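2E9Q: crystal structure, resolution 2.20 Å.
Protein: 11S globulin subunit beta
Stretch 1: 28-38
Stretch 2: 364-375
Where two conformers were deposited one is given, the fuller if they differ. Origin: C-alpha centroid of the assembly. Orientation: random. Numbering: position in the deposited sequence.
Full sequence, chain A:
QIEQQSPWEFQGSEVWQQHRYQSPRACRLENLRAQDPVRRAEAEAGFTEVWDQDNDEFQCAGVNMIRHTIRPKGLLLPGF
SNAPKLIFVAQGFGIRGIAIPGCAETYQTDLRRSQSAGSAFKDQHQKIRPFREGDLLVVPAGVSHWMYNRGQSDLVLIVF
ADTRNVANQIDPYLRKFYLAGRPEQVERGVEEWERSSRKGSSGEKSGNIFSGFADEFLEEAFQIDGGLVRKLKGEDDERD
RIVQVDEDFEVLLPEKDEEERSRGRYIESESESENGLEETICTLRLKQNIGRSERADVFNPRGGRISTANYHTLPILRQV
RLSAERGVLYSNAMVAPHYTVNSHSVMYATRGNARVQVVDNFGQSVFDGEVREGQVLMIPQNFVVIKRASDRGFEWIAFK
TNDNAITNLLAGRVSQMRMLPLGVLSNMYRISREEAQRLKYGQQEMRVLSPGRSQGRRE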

# COMPACT_ATOMS: atom_id res chain seq x y z
N ARG A 28 11.29 13.82 -10.02
CA ARG A 28 11.75 14.87 -10.93
C ARG A 28 10.88 14.81 -12.19
O ARG A 28 11.18 14.08 -13.13
CB ARG A 28 13.21 14.66 -11.32
CG ARG A 28 14.20 14.99 -10.21
CD ARG A 28 15.53 15.47 -10.79
NE ARG A 28 16.23 14.45 -11.56
CZ ARG A 28 17.44 14.61 -12.10
NH1 ARG A 28 18.07 15.77 -11.97
NH2 ARG A 28 18.01 13.61 -12.77
N LEU A 29 9.81 15.60 -12.19
CA LEU A 29 8.86 15.61 -13.29
C LEU A 29 8.76 16.95 -14.00
O LEU A 29 7.67 17.36 -14.39
CB LEU A 29 7.48 15.25 -12.76
CG LEU A 29 7.43 14.00 -11.88
CD1 LEU A 29 6.03 13.88 -11.28
CD2 LEU A 29 7.79 12.78 -12.72
N GLU A 30 9.89 17.63 -14.16
CA GLU A 30 9.88 18.93 -14.83
C GLU A 30 10.32 18.84 -16.28
O GLU A 30 10.02 19.74 -17.06
CB GLU A 30 10.76 19.91 -14.06
CG GLU A 30 10.16 20.33 -12.73
CD GLU A 30 11.08 21.24 -11.93
OE1 GLU A 30 10.61 21.82 -10.91
OE2 GLU A 30 12.27 21.38 -12.30
N ASN A 31 11.01 17.77 -16.65
CA ASN A 31 11.47 17.61 -18.03
C ASN A 31 11.21 16.20 -18.58
O ASN A 31 12.13 15.38 -18.66
CB ASN A 31 12.96 17.95 -18.12
CG ASN A 31 13.27 18.88 -19.29
OD1 ASN A 31 12.77 20.01 -19.35
ND2 ASN A 31 14.09 18.40 -20.23
N LEU A 32 9.97 15.93 -18.96
CA LEU A 32 9.62 14.62 -19.51
C LEU A 32 10.29 14.47 -20.87
O LEU A 32 10.54 15.46 -21.56
CB LEU A 32 8.10 14.49 -19.67
CG LEU A 32 7.24 14.83 -18.45
CD1 LEU A 32 5.77 14.71 -18.83
CD2 LEU A 32 7.59 13.89 -17.29
N ARG A 33 10.57 13.24 -21.26
CA ARG A 33 11.20 13.01 -22.55
C ARG A 33 10.53 11.89 -23.34
O ARG A 33 10.02 10.93 -22.76
CB ARG A 33 12.68 12.67 -22.34
CG ARG A 33 13.42 13.73 -21.52
CD ARG A 33 14.89 13.38 -21.27
NE ARG A 33 15.06 12.11 -20.57
CZ ARG A 33 16.24 11.61 -20.20
NH1 ARG A 33 16.31 10.44 -19.57
NH2 ARG A 33 17.35 12.29 -20.46
N ALA A 34 10.50 12.04 -24.66
CA ALA A 34 9.96 11.00 -25.53
C ALA A 34 11.14 10.04 -25.57
O ALA A 34 12.15 10.35 -26.21
CB ALA A 34 9.67 11.56 -26.90
N GLN A 35 11.04 8.91 -24.89
CA GLN A 35 12.13 7.95 -24.81
C GLN A 35 12.18 6.79 -25.80
O GLN A 35 11.16 6.21 -26.16
CB GLN A 35 12.16 7.32 -23.41
CG GLN A 35 12.05 8.28 -22.25
CD GLN A 35 11.79 7.53 -20.95
OE1 GLN A 35 12.57 6.66 -20.56
NE2 GLN A 35 10.68 7.86 -20.28
N ASP A 36 13.40 6.44 -26.19
CA ASP A 36 13.64 5.32 -27.08
C ASP A 36 14.34 4.28 -26.22
O ASP A 36 14.87 4.61 -25.16
CB ASP A 36 14.55 5.73 -28.25
CG ASP A 36 13.77 6.29 -29.42
OD1 ASP A 36 13.79 7.51 -29.64
OD2 ASP A 36 13.11 5.49 -30.13
N PRO A 37 14.35 3.01 -26.66
CA PRO A 37 15.03 1.99 -25.86
C PRO A 37 16.47 2.43 -25.70
O PRO A 37 16.99 3.16 -26.55
CB PRO A 37 14.91 0.73 -26.71
CG PRO A 37 13.68 0.96 -27.50
CD PRO A 37 13.80 2.42 -27.89
N VAL A 38 17.13 2.01 -24.64
CA VAL A 38 18.52 2.41 -24.43
C VAL A 38 19.45 1.20 -24.40
O VAL A 38 20.67 1.35 -24.46
CB VAL A 38 18.70 3.18 -23.09
CG1 VAL A 38 17.86 4.44 -23.10
CG2 VAL A 38 18.32 2.30 -21.92
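Stretch 2 (364-375) QSVFDGEVREGQ

The apolar centre of the contact gathers around Leu-32, whose CA-to-CB bond points toward stretch 2. Its CD1 lies 3.8 Å from CG2 of Val-366, and its CB 3.9 Å from CB of Phe-367, so the aliphatic side chain of Leu-32 packs against Val-366 and Phe-367 together, its CB and CD1 meeting one each. Phe-367, with chi1 in t, carries its ring along stretch 1: CD2 meets Leu-32 O at 3.3 Å, the carbonyl lying at the ring edge, and CZ comes within 4.2 Å of Ala-34 CB. The small methyl of Ala-34 also fits 3.6 Å from Glu-370 O.

The two stretches run in the same direction, Glu-30 beside Val-366 and Asp-36 beside Gln-375. Stretch 1 forms no regular helix or strand, but it is extended from Leu-32 to Pro-37; stretch 2 has a short strand around Phe-367 and another that includes Val-371 and runs to Arg-372, with corners at Val-366 and Gly-369. One backbone hydrogen bond joins them, Leu-32 N to Val-366 O (2.8 Å), while Val-366 CA approaches Glu-30 O at 3.4 Å.

Farther out, a type II turn from Arg-372 to Gln-375 uses Gly-374, whose positive phi suits glycine. At the polar edge, Gln-375 serves both stretches: its NE2 donates to Asp-36 OD1 (3.0 Å, nearly linear), and its OE1 accepts from Arg-372 N (2.6 Å).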

# COMPACT_ATOMS: atom_id res chain seq x y z
N GLN A 364 3.39 24.96 -15.72
CA GLN A 364 4.55 24.94 -16.61
C GLN A 364 4.51 23.77 -17.58
O GLN A 364 4.01 22.69 -17.26
CB GLN A 364 5.86 24.86 -15.82
CG GLN A 364 6.21 26.11 -15.01
CD GLN A 364 6.28 27.36 -15.87
OE1 GLN A 364 7.14 27.49 -16.75
NE2 GLN A 364 5.35 28.29 -15.62
N SER A 365 5.07 24.00 -18.76
CA SER A 365 5.15 22.98 -19.78
C SER A 365 6.30 22.05 -19.37
O SER A 365 7.43 22.51 -19.24
CB SER A 365 5.44 23.64 -21.13
OG SER A 365 5.65 22.67 -22.14
N VAL A 366 6.00 20.78 -19.13
CA VAL A 366 7.05 19.83 -18.74
C VAL A 366 7.42 18.93 -19.92
O VAL A 366 8.30 18.06 -19.82
CB VAL A 366 6.62 18.99 -17.53
CG1 VAL A 366 6.57 19.90 -16.30
CG2 VAL A 366 5.25 18.33 -17.78
N PHE A 367 6.72 19.15 -21.02
CA PHE A 367 7.00 18.46 -22.27
C PHE A 367 6.26 19.22 -23.35
O PHE A 367 5.11 19.63 -23.17
CB PHE A 367 6.55 17.00 -22.29
CG PHE A 367 6.88 16.29 -23.59
CD1 PHE A 367 5.94 16.18 -24.61
CD2 PHE A 367 8.15 15.78 -23.81
CE1 PHE A 367 6.26 15.57 -25.83
CE2 PHE A 367 8.48 15.16 -25.02
CZ PHE A 367 7.54 15.06 -26.04
N ASP A 368 6.95 19.42 -24.47
CA ASP A 368 6.39 20.13 -25.61
C ASP A 368 7.21 19.71 -26.81
O ASP A 368 8.27 20.27 -27.08
CB ASP A 368 6.50 21.65 -25.39
CG ASP A 368 5.93 22.45 -26.55
OD1 ASP A 368 5.16 21.89 -27.35
OD2 ASP A 368 6.26 23.65 -26.65
N GLY A 369 6.72 18.69 -27.51
CA GLY A 369 7.44 18.20 -28.67
C GLY A 369 6.73 17.06 -29.36
O GLY A 369 5.52 16.88 -29.23
N GLU A 370 7.50 16.27 -30.10
CA GLU A 370 6.97 15.15 -30.85
C GLU A 370 7.21 13.81 -30.18
O GLU A 370 8.15 13.63 -29.41
CB GLU A 370 7.62 15.09 -32.23
CG GLU A 370 7.26 16.23 -33.16
CD GLU A 370 5.80 16.21 -33.54
OE1 GLU A 370 5.04 17.04 -33.00
OE2 GLU A 370 5.41 15.36 -34.38
N VAL A 371 6.33 12.87 -30.50
CA VAL A 371 6.42 11.50 -30.04
C VAL A 371 6.26 10.73 -31.34
O VAL A 371 5.29 10.94 -32.06
CB VAL A 371 5.28 11.11 -29.08
CG1 VAL A 371 5.46 9.68 -28.64
CG2 VAL A 371 5.27 12.01 -27.87
N ARG A 372 7.21 9.86 -31.64
CA ARG A 372 7.15 9.10 -32.88
C ARG A 372 7.06 7.61 -32.61
O ARG A 372 7.42 7.14 -31.53
CB ARG A 372 8.38 9.39 -33.73
CG ARG A 372 8.75 10.86 -33.81
CD ARG A 372 9.87 11.11 -34.81
NE ARG A 372 10.37 12.48 -34.73
CZ ARG A 372 9.61 13.57 -34.80
NH1 ARG A 372 8.29 13.48 -34.94
NH2 ARG A 372 10.17 14.77 -34.71
N GLU A 373 6.57 6.88 -33.61
CA GLU A 373 6.43 5.43 -33.53
C GLU A 373 7.65 4.86 -32.85
O GLU A 373 8.77 5.24 -33.19
CB GLU A 373 6.29 4.83 -34.94
CG GLU A 373 6.16 3.30 -34.97
CD GLU A 373 7.50 2.56 -34.84
OE1 GLU A 373 7.51 1.43 -34.31
OE2 GLU A 373 8.54 3.10 -35.28
N GLY A 374 7.44 3.96 -31.90
CA GLY A 374 8.55 3.34 -31.21
C GLY A 374 8.98 4.05 -29.95
O GLY A 374 9.81 3.53 -29.20
N GLN A 375 8.43 5.23 -29.71
CA GLN A 375 8.80 5.99 -28.52
C GLN A 375 7.79 5.90 -27.38
O GLN A 375 6.62 5.60 -27.60
CB GLN A 375 9.02 7.46 -28.87
CG GLN A 375 10.11 7.72 -29.90
CD GLN A 375 10.37 9.21 -30.09
OE1 GLN A 375 9.43 10.00 -30.26
NE2 GLN A 375 11.64 9.60 -30.06
O HOH W 1 13.24 12.15 -28.58